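Local coordinates for protein putative NADPH:quinone oxidoreductase (Ralstonia eutropha, PDB 3IUP) that binds NADPH and probably reduces quinones with it, as a member of the medium-chain dehydrogenase/reductase family, at residues A41-P46 with D149-F154; S340-E345 with G366-I371. All coordinates share one frame; numbering follows the deposited sequence.

Interaction 1: A41-P46 with D149-F154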
ATOM      1  N   ALA A  41     -31.544 -19.858  -5.844  1.00 17.67           N
ATOM      2  CA  ALA A  41     -31.021 -18.560  -6.290  1.00 17.16           C
ATOM      3  C   ALA A  41     -29.574 -18.424  -5.846  1.00 17.55           C
ATOM      4  O   ALA A  41     -29.281 -18.483  -4.653  1.00 17.31           O
ATOM      5  CB  ALA A  41     -31.838 -17.391  -5.769  1.00 17.46           C
ATOM      6  N   SER A  42     -28.673 -18.217  -6.791  1.00 16.45           N
ATOM      7  CA  SER A  42     -27.276 -17.984  -6.466  1.00 16.86           C
ATOM      8  C   SER A  42     -26.663 -17.070  -7.543  1.00 16.92           C
ATOM      9  O   SER A  42     -26.760 -17.376  -8.720  1.00 17.82           O
ATOM     10  CB  SER A  42     -26.549 -19.321  -6.400  1.00 17.00           C
ATOM     11  OG  SER A  42     -25.196 -19.200  -6.104  1.00 20.24           O
ATOM     12  N   PRO A  43     -26.021 -15.975  -7.138  1.00 16.22           N
ATOM     13  CA  PRO A  43     -25.564 -15.008  -8.112  1.00 16.05           C
ATOM     14  C   PRO A  43     -24.243 -15.421  -8.715  1.00 17.27           C
ATOM     15  O   PRO A  43     -23.480 -16.139  -8.079  1.00 16.40           O
ATOM     16  CB  PRO A  43     -25.413 -13.742  -7.266  1.00 16.56           C
ATOM     17  CG  PRO A  43     -24.979 -14.248  -5.950  1.00 16.58           C
ATOM     18  CD  PRO A  43     -25.779 -15.512  -5.766  1.00 16.75           C
ATOM     19  N   LEU A  44     -23.984 -14.959  -9.948  1.00 16.79           N
ATOM     20  CA  LEU A  44     -22.687 -15.047 -10.584  1.00 16.41           C
ATOM     21  C   LEU A  44     -21.929 -13.744 -10.328  1.00 17.59           C
ATOM     22  O   LEU A  44     -22.108 -12.737 -11.023  1.00 19.47           O
ATOM     23  CB  LEU A  44     -22.848 -15.273 -12.087  1.00 17.68           C
ATOM     24  CG  LEU A  44     -23.085 -16.718 -12.471  1.00 19.10           C
ATOM     25  CD1 LEU A  44     -23.834 -16.800 -13.804  1.00 18.00           C
ATOM     26  CD2 LEU A  44     -21.728 -17.462 -12.528  1.00 19.13           C
ATOM     27  N   ASN A  45     -21.162 -13.726  -9.263  1.00 16.98           N
ATOM     28  CA  ASN A  45     -20.420 -12.538  -8.880  1.00 18.31           C
ATOM     29  C   ASN A  45     -19.000 -12.672  -9.490  1.00 19.12           C
ATOM     30  O   ASN A  45     -18.529 -13.798  -9.797  1.00 18.48           O
ATOM     31  CB  ASN A  45     -20.305 -12.448  -7.378  1.00 17.88           C
ATOM     32  CG  ASN A  45     -21.613 -12.194  -6.662  1.00 18.95           C
ATOM     33  OD1 ASN A  45     -22.508 -11.467  -7.152  1.00 20.77           O
ATOM     34  ND2 ASN A  45     -21.733 -12.792  -5.430  1.00 19.32           N
ATOM     35  N   PRO A  46     -18.274 -11.557  -9.589  1.00 19.93           N
ATOM     36  CA  PRO A  46     -16.895 -11.588 -10.115  1.00 20.12           C
ATOM     37  C   PRO A  46     -15.973 -12.553  -9.383  1.00 20.08           C
ATOM     38  O   PRO A  46     -15.226 -13.253 -10.039  1.00 19.81           O
ATOM     39  CB  PRO A  46     -16.446 -10.127  -9.957  1.00 21.37           C
ATOM     40  CG  PRO A  46     -17.728  -9.353 -10.194  1.00 20.37           C
ATOM     41  CD  PRO A  46     -18.721 -10.171  -9.341  1.00 20.47           C
ATOM     42  N   ASP A 149     -34.695 -12.871  -3.586  1.00 22.05           N
ATOM     43  CA  ASP A 149     -34.529 -11.705  -2.721  1.00 22.62           C
ATOM     44  C   ASP A 149     -33.322 -11.811  -1.778  1.00 22.01           C
ATOM     45  O   ASP A 149     -32.737 -10.804  -1.425  1.00 22.06           O
ATOM     46  CB  ASP A 149     -35.815 -11.428  -1.872  1.00 23.53           C
ATOM     47  CG  ASP A 149     -37.009 -11.012  -2.715  1.00 26.01           C
ATOM     48  OD1 ASP A 149     -36.816 -10.403  -3.802  1.00 31.77           O
ATOM     49  OD2 ASP A 149     -38.161 -11.290  -2.304  1.00 28.42           O
ATOM     50  N   GLY A 150     -32.954 -13.022  -1.378  1.00 20.89           N
ATOM     51  CA  GLY A 150     -31.840 -13.238  -0.470  1.00 19.55           C
ATOM     52  C   GLY A 150     -30.594 -13.851  -1.041  1.00 18.98           C
ATOM     53  O   GLY A 150     -29.682 -14.190  -0.303  1.00 19.64           O
ATOM     54  N   ALA A 151     -30.542 -13.988  -2.354  1.00 18.00           N
ATOM     55  CA  ALA A 151     -29.475 -14.733  -3.024  1.00 18.26           C
ATOM     56  C   ALA A 151     -28.095 -14.104  -2.822  1.00 18.45           C
ATOM     57  O   ALA A 151     -27.073 -14.786  -2.920  1.00 18.02           O
ATOM     58  CB  ALA A 151     -29.793 -14.802  -4.495  1.00 18.78           C
ATOM     59  N   SER A 152     -28.116 -12.787  -2.630  1.00 18.49           N
ATOM     60  CA  SER A 152     -26.906 -11.978  -2.575  1.00 19.24           C
ATOM     61  C   SER A 152     -26.797 -11.327  -1.210  1.00 20.80           C
ATOM     62  O   SER A 152     -26.416 -10.172  -1.109  1.00 22.93           O
ATOM     63  CB  SER A 152     -26.969 -10.905  -3.670  1.00 20.12           C
ATOM     64  OG  SER A 152     -26.848 -11.492  -4.968  1.00 20.94           O
ATOM     65  N   SER A 153     -27.126 -12.065  -0.151  1.00 20.35           N
ATOM     66  CA  SER A 153     -27.199 -11.481   1.192  1.00 20.11           C
ATOM     67  C   SER A 153     -25.830 -11.222   1.813  1.00 20.61           C
ATOM     68  O   SER A 153     -25.722 -10.457   2.788  1.00 21.86           O
ATOM     69  CB  SER A 153     -27.969 -12.426   2.134  1.00 20.67           C
ATOM     70  OG  SER A 153     -29.315 -12.433   1.779  1.00 20.24           O
ATOM     71  N   PHE A 154     -24.805 -11.903   1.337  1.00 19.58           N
ATOM     72  CA  PHE A 154     -23.508 -11.849   2.031  1.00 19.82           C
ATOM     73  C   PHE A 154     -22.462 -10.981   1.342  1.00 20.01           C
ATOM     74  O   PHE A 154     -21.944 -10.023   1.935  1.00 20.17           O
ATOM     75  CB  PHE A 154     -22.953 -13.251   2.265  1.00 20.19           C
ATOM     76  CG  PHE A 154     -23.757 -14.083   3.222  1.00 20.53           C
ATOM     77  CD1 PHE A 154     -23.409 -14.135   4.562  1.00 22.77           C
ATOM     78  CD2 PHE A 154     -24.820 -14.859   2.780  1.00 22.62           C
ATOM     79  CE1 PHE A 154     -24.125 -14.937   5.467  1.00 25.38           C
ATOM     80  CE2 PHE A 154     -25.540 -15.653   3.659  1.00 23.30           C
ATOM     81  CZ  PHE A 154     -25.199 -15.697   5.009  1.00 24.61           C
TER
HETATM   82  O   HOH W   1     -24.578 -10.413  -5.815  1.00 18.78           O
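Ala151 sets its methyl group against that of Ala41, with the two CB atoms 3.5 Å apart. The same methyl also lies near the backbone O of Ala41. Two residues along the strand, Pro43 turns its ring toward the other segment. Its CD comes 3.2 Å from the O of Ala151, a close CH-to-carbonyl approach. CG and CB of the ring both reach OG of Ser152, CG at 3.5 Å. Ser152 OG is anti to its own carbonyl carbon (chi1 -70°), which brings the hydroxyl beside these ring carbons. The strand here is the end of 34-43, in the GroES-like domain of the alcohol dehydrogenase family. The facing segment leaves helix 147-150 through a type I beta turn, Gly150 to Ser153. Ser153 OG reinforces the weak backbone bond of this turn with a 2.7 Å bond to O of Gly150, its donor tilted 35° from the carbonyl plane. One water joins the segments further along: it donates to OD1 of Asn45 at 2.7 Å and lies 2.7 Å from OG of Ser152. That hydroxyl also bonds Tyr342 OH. Across the strand from Ala151, Ser42 points away and its OG bonds the O of Glu97.

Interaction 2: S340-E345 with G366-I371; sequences SHYSKE and GEKYLI. With NDP (NADPH dihydro-nicotinamide-adenine-dinucleotide phosphate), chain C.
The Tyr342 ring carries Leu370 on one face, with CD1 4.0 Å from the centroid and offset toward the rim. The O of Lys368 lies at its edge, in plane. Lys368 runs alongside this ring, and its CD is 3.8 Å from Tyr342 CE1. The Tyr369 ring takes CB of Lys344 over the centre of one face, 3.9 Å from the centroid. Lys344 CD continues along the ring toward the phenol OH. Water 3 sits at the edge of this ring, donates to OE1 of Glu367 and also bonds OG of Ser343. Gly366 O meets the His341 ring at its edge.

Two backbone bonds join the segments. Ser343 N donates to O of Lys368 at 2.8 Å, somewhat bent at 147°. Leu370 N donates to O of Lys344 at 2.9 Å, nearly straight at 174°. Glu345 and Leu370 form a parallel bridge. Lys344 N is buried here without a partner. The Lys368 chain leaves extended (chi1 -171°), then bends at chi3 and chi4 to bring NZ 2.6 Å from O2N of the NADPH diphosphate. NZ donates a hydrogen bond there, and the lysine's positive charge would probably offset some of the phosphate's negative charge. Asn45 OD1 also bonds NZ. Helix 354-360 packs on Lys344 and Tyr369, helix 183-195 touches Lys368, and strand 369-372 lies between strands 344-347 and 34-43.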
ATOM      1  N   SER A 340     -30.596  -6.062  -4.888  1.00 23.75           N
ATOM      2  CA  SER A 340     -29.750  -6.397  -6.049  1.00 24.10           C
ATOM      3  C   SER A 340     -30.571  -6.593  -7.315  1.00 24.34           C
ATOM      4  O   SER A 340     -31.549  -7.335  -7.302  1.00 25.21           O
ATOM      5  CB  SER A 340     -29.019  -7.715  -5.829  1.00 22.84           C
ATOM      6  OG  SER A 340     -28.082  -7.630  -4.800  1.00 24.83           O
ATOM      7  N   HIS A 341     -30.101  -6.012  -8.417  1.00 25.11           N
ATOM      8  CA  HIS A 341     -30.726  -6.228  -9.727  1.00 25.26           C
ATOM      9  C   HIS A 341     -29.991  -7.314 -10.508  1.00 23.69           C
ATOM     10  O   HIS A 341     -28.760  -7.324 -10.532  1.00 22.19           O
ATOM     11  CB  HIS A 341     -30.677  -4.938 -10.555  1.00 25.89           C
ATOM     12  CG  HIS A 341     -31.107  -5.124 -11.983  1.00 29.01           C
ATOM     13  ND1 HIS A 341     -32.437  -5.273 -12.344  1.00 33.41           N
ATOM     14  CD2 HIS A 341     -30.390  -5.183 -13.138  1.00 30.50           C
ATOM     15  CE1 HIS A 341     -32.517  -5.424 -13.658  1.00 33.06           C
ATOM     16  NE2 HIS A 341     -31.292  -5.379 -14.162  1.00 34.49           N
ATOM     17  N   TYR A 342     -30.738  -8.224 -11.138  1.00 22.91           N
ATOM     18  CA  TYR A 342     -30.154  -9.181 -12.078  1.00 22.32           C
ATOM     19  C   TYR A 342     -30.794  -8.974 -13.430  1.00 22.75           C
ATOM     20  O   TYR A 342     -31.989  -8.703 -13.495  1.00 23.56           O
ATOM     21  CB  TYR A 342     -30.433 -10.609 -11.622  1.00 22.19           C
ATOM     22  CG  TYR A 342     -30.094 -10.812 -10.168  1.00 21.10           C
ATOM     23  CD1 TYR A 342     -28.764 -10.958  -9.751  1.00 21.56           C
ATOM     24  CD2 TYR A 342     -31.071 -10.792  -9.209  1.00 21.69           C
ATOM     25  CE1 TYR A 342     -28.457 -11.149  -8.407  1.00 20.22           C
ATOM     26  CE2 TYR A 342     -30.778 -10.957  -7.870  1.00 23.46           C
ATOM     27  CZ  TYR A 342     -29.465 -11.139  -7.468  1.00 20.45           C
ATOM     28  OH  TYR A 342     -29.205 -11.282  -6.128  1.00 22.66           O
ATOM     29  N   SER A 343     -30.040  -9.119 -14.502  1.00 22.73           N
ATOM     30  CA  SER A 343     -30.608  -8.968 -15.830  1.00 23.90           C
ATOM     31  C   SER A 343     -31.242 -10.251 -16.340  1.00 23.42           C
ATOM     32  O   SER A 343     -32.034 -10.219 -17.244  1.00 22.35           O
ATOM     33  CB  SER A 343     -29.561  -8.438 -16.808  1.00 25.02           C
ATOM     34  OG  SER A 343     -28.522  -9.371 -16.994  1.00 28.43           O
ATOM     35  N   LYS A 344     -30.892 -11.406 -15.771  1.00 23.43           N
ATOM     36  CA  LYS A 344     -31.445 -12.671 -16.243  1.00 23.49           C
ATOM     37  C   LYS A 344     -31.319 -13.731 -15.138  1.00 22.81           C
ATOM     38  O   LYS A 344     -30.369 -13.691 -14.356  1.00 22.00           O
ATOM     39  CB  LYS A 344     -30.708 -13.133 -17.502  1.00 24.21           C
ATOM     40  CG  LYS A 344     -31.417 -14.225 -18.333  1.00 28.04           C
ATOM     41  CD  LYS A 344     -30.610 -14.429 -19.653  1.00 32.52           C
ATOM     42  CE  LYS A 344     -31.332 -15.306 -20.672  1.00 37.50           C
ATOM     43  NZ  LYS A 344     -32.425 -14.539 -21.392  1.00 41.12           N
ATOM     44  N   GLU A 345     -32.301 -14.619 -15.038  1.00 21.32           N
ATOM     45  CA  GLU A 345     -32.193 -15.810 -14.193  1.00 21.86           C
ATOM     46  C   GLU A 345     -32.038 -17.024 -15.092  1.00 20.64           C
ATOM     47  O   GLU A 345     -32.866 -17.238 -16.000  1.00 19.64           O
ATOM     48  CB  GLU A 345     -33.415 -15.980 -13.313  1.00 22.68           C
ATOM     49  CG  GLU A 345     -33.374 -17.246 -12.453  1.00 26.49           C
ATOM     50  CD  GLU A 345     -34.539 -17.381 -11.486  1.00 32.73           C
ATOM     51  OE1 GLU A 345     -34.676 -16.529 -10.589  1.00 39.00           O
ATOM     52  OE2 GLU A 345     -35.300 -18.358 -11.583  1.00 37.74           O
ATOM     53  N   GLY A 366     -25.401  -3.474 -14.462  1.00 26.68           N
ATOM     54  CA  GLY A 366     -26.790  -3.942 -14.640  1.00 26.89           C
ATOM     55  C   GLY A 366     -26.959  -5.227 -15.444  1.00 27.42           C
ATOM     56  O   GLY A 366     -28.070  -5.525 -15.951  1.00 26.21           O
ATOM     57  N   GLU A 367     -25.879  -6.005 -15.537  1.00 26.28           N
ATOM     58  CA  GLU A 367     -25.908  -7.251 -16.269  1.00 25.69           C
ATOM     59  C   GLU A 367     -25.362  -8.378 -15.407  1.00 24.81           C
ATOM     60  O   GLU A 367     -24.562  -9.168 -15.899  1.00 25.51           O
ATOM     61  CB  GLU A 367     -25.156  -7.139 -17.606  1.00 26.70           C
ATOM     62  CG  GLU A 367     -25.796  -6.106 -18.530  1.00 28.67           C
ATOM     63  CD  GLU A 367     -25.267  -6.099 -19.947  1.00 33.28           C
ATOM     64  OE1 GLU A 367     -25.446  -7.126 -20.649  1.00 33.58           O
ATOM     65  OE2 GLU A 367     -24.701  -5.033 -20.372  1.00 35.21           O
ATOM     66  N   LYS A 368     -25.782  -8.417 -14.140  1.00 22.38           N
ATOM     67  CA  LYS A 368     -25.520  -9.552 -13.273  1.00 22.78           C
ATOM     68  C   LYS A 368     -26.561 -10.665 -13.490  1.00 21.43           C
ATOM     69  O   LYS A 368     -27.764 -10.405 -13.550  1.00 21.18           O
ATOM     70  CB  LYS A 368     -25.473  -9.154 -11.818  1.00 22.58           C
ATOM     71  CG  LYS A 368     -24.965 -10.298 -10.900  1.00 24.01           C
ATOM     72  CD  LYS A 368     -24.975  -9.950  -9.430  1.00 24.40           C
ATOM     73  CE  LYS A 368     -23.911  -8.896  -9.065  1.00 23.51           C
ATOM     74  NZ  LYS A 368     -22.545  -9.420  -9.154  1.00 23.08           N
ATOM     75  N   TYR A 369     -26.076 -11.890 -13.617  1.00 20.20           N
ATOM     76  CA  TYR A 369     -26.939 -13.047 -13.842  1.00 19.33           C
ATOM     77  C   TYR A 369     -27.168 -13.785 -12.519  1.00 19.00           C
ATOM     78  O   TYR A 369     -26.252 -13.896 -11.723  1.00 18.87           O
ATOM     79  CB  TYR A 369     -26.321 -13.995 -14.873  1.00 19.78           C
ATOM     80  CG  TYR A 369     -26.605 -13.659 -16.327  1.00 21.02           C
ATOM     81  CD1 TYR A 369     -26.726 -12.353 -16.770  1.00 23.53           C
ATOM     82  CD2 TYR A 369     -26.745 -14.689 -17.265  1.00 23.30           C
ATOM     83  CE1 TYR A 369     -27.000 -12.090 -18.122  1.00 23.42           C
ATOM     84  CE2 TYR A 369     -27.014 -14.438 -18.600  1.00 23.68           C
ATOM     85  CZ  TYR A 369     -27.145 -13.133 -19.017  1.00 26.12           C
ATOM     86  OH  TYR A 369     -27.398 -12.920 -20.350  1.00 25.81           O
ATOM     87  N   LEU A 370     -28.377 -14.316 -12.343  1.00 17.43           N
ATOM     88  CA  LEU A 370     -28.767 -15.121 -11.161  1.00 17.56           C
ATOM     89  C   LEU A 370     -28.971 -16.544 -11.649  1.00 17.91           C
ATOM     90  O   LEU A 370     -29.630 -16.753 -12.666  1.00 17.75           O
ATOM     91  CB  LEU A 370     -30.063 -14.617 -10.589  1.00 17.79           C
ATOM     92  CG  LEU A 370     -30.550 -15.267  -9.298  1.00 18.41           C
ATOM     93  CD1 LEU A 370     -29.566 -14.927  -8.163  1.00 15.54           C
ATOM     94  CD2 LEU A 370     -31.990 -14.795  -8.993  1.00 20.82           C
ATOM     95  N   ILE A 371     -28.383 -17.510 -10.964  1.00 16.90           N
ATOM     96  CA  ILE A 371     -28.605 -18.903 -11.291  1.00 17.41           C
ATOM     97  C   ILE A 371     -29.658 -19.459 -10.376  1.00 17.71           C
ATOM     98  O   ILE A 371     -29.634 -19.246  -9.139  1.00 17.74           O
ATOM     99  CB  ILE A 371     -27.327 -19.757 -11.126  1.00 16.06           C
ATOM    100  CG1 ILE A 371     -26.180 -19.259 -12.008  1.00 18.48           C
ATOM    101  CG2 ILE A 371     -27.590 -21.287 -11.420  1.00 18.36           C
ATOM    102  CD1 ILE A 371     -24.792 -19.755 -11.519  1.00 18.92           C
TER
HETATM  103  PA  NDP C 401     -21.233  -5.758 -10.858  0.80 19.46           P
HETATM  104  O1A NDP C 401     -22.567  -5.460 -10.379  0.80 17.83           O
HETATM  105  O2A NDP C 401     -21.046  -6.840 -11.850  0.80 20.74           O
HETATM  106  O5B NDP C 401     -20.697  -4.329 -11.499  0.80 17.61           O
HETATM  107  C5B NDP C 401     -19.345  -4.310 -11.970  0.80 18.49           C
HETATM  108  C4B NDP C 401     -18.986  -2.898 -12.321  0.80 16.98           C
HETATM  109  O4B NDP C 401     -17.651  -2.944 -12.734  0.80 20.34           O
HETATM  110  C3B NDP C 401     -19.831  -2.326 -13.470  0.80 18.15           C
HETATM  111  O3B NDP C 401     -20.347  -1.033 -13.234  0.80 18.71           O
HETATM  112  C2B NDP C 401     -18.825  -2.233 -14.638  0.80 18.25           C
HETATM  113  O2B NDP C 401     -19.027  -1.113 -15.500  0.80 17.45           O
HETATM  114  C1B NDP C 401     -17.513  -2.093 -13.878  0.80 18.81           C
HETATM  115  N9A NDP C 401     -16.346  -2.567 -14.633  0.80 18.89           N
HETATM  116  C8A NDP C 401     -16.244  -3.800 -15.245  0.80 20.10           C
HETATM  117  N7A NDP C 401     -15.010  -3.921 -15.766  0.80 16.64           N
HETATM  118  C5A NDP C 401     -14.296  -2.772 -15.484  0.80 21.48           C
HETATM  119  C6A NDP C 401     -12.990  -2.325 -15.770  0.80 21.56           C
HETATM  120  N6A NDP C 401     -12.121  -3.012 -16.533  0.80 20.30           N
HETATM  121  N1A NDP C 401     -12.591  -1.085 -15.315  0.80 19.83           N
HETATM  122  C2A NDP C 401     -13.438  -0.273 -14.627  0.80 19.86           C
HETATM  123  N3A NDP C 401     -14.712  -0.713 -14.348  0.80 22.52           N
HETATM  124  C4A NDP C 401     -15.135  -1.929 -14.766  0.80 21.16           C
HETATM  125  O3  NDP C 401     -20.154  -6.098  -9.703  0.80 20.99           O
HETATM  126  PN  NDP C 401     -20.453  -6.342  -8.190  0.80 20.11           P
HETATM  127  O1N NDP C 401     -21.202  -5.284  -7.558  0.80 16.98           O
HETATM  128  O2N NDP C 401     -20.953  -7.736  -7.938  0.80 16.24           O
HETATM  129  O5D NDP C 401     -18.932  -6.288  -7.609  0.80 19.48           O
HETATM  130  C5D NDP C 401     -18.256  -5.023  -7.535  0.80 20.79           C
HETATM  131  C4D NDP C 401     -16.781  -5.249  -7.224  0.80 21.31           C
HETATM  132  O4D NDP C 401     -16.696  -5.565  -5.818  0.80 21.51           O
HETATM  133  C3D NDP C 401     -16.087  -6.385  -8.003  0.80 21.77           C
HETATM  134  O3D NDP C 401     -14.760  -6.040  -8.346  0.80 19.22           O
HETATM  135  C2D NDP C 401     -16.060  -7.496  -6.965  0.80 22.47           C
HETATM  136  O2D NDP C 401     -15.075  -8.499  -7.163  0.80 25.64           O
HETATM  137  C1D NDP C 401     -15.785  -6.658  -5.714  0.80 21.89           C
HETATM  138  N1N NDP C 401     -16.016  -7.390  -4.448  0.80 19.96           N
HETATM  139  C2N NDP C 401     -14.915  -7.653  -3.701  0.80 20.71           C
HETATM  140  C3N NDP C 401     -15.003  -8.340  -2.519  0.80 19.78           C
HETATM  141  C7N NDP C 401     -13.783  -8.503  -1.633  0.80 20.14           C
HETATM  142  O7N NDP C 401     -13.940  -9.321  -0.517  0.80 19.94           O
HETATM  143  N7N NDP C 401     -12.589  -7.946  -1.874  0.80 17.59           N
HETATM  144  C4N NDP C 401     -16.328  -8.560  -1.902  0.80 17.42           C
HETATM  145  C5N NDP C 401     -17.490  -8.215  -2.800  0.80 21.10           C
HETATM  146  C6N NDP C 401     -17.283  -7.631  -4.044  0.80 21.29           C
HETATM  147  P2B NDP C 401     -19.058  -1.292 -17.134  0.80 20.66           P
HETATM  148  O1X NDP C 401     -20.536  -1.402 -17.534  0.80 20.30           O
HETATM  149  O2X NDP C 401     -18.276  -2.512 -17.608  0.80 20.42           O
HETATM  150  O3X NDP C 401     -18.416   0.005 -17.650  0.80 19.10           O
HETATM  151  O   HOH W   2     -27.209  -6.313 -12.544  1.00 24.43           O
HETATM  152  O   HOH W   3     -27.568  -8.609 -19.799  1.00 33.42           O

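Interactions 1 and 2 lie side by side, their centres about 9 Å apart, and both reach the same sheet. Strand 34-43 of interaction 1 pairs antiparallel with strand 369-372 of interaction 2, and Ser42 N lies 2.7 Å from Ile371 O in a probable hydrogen bond. Leu44 CG packs on Ile371 CD1 at 3.6 Å. The Ser152 to Tyr342 hydroxyl bond ties the 149-154 turn to interaction 2. Interaction 2 reaches the cofactor directly through Lys368. Interaction 1 lies just behind it: the side chain of Pro43 is about 8 Å from the NADPH, and Pro46 at the end of its first segment touches it. Asn45 is consistent with a second-shell residue that helps place the Lys368 amine.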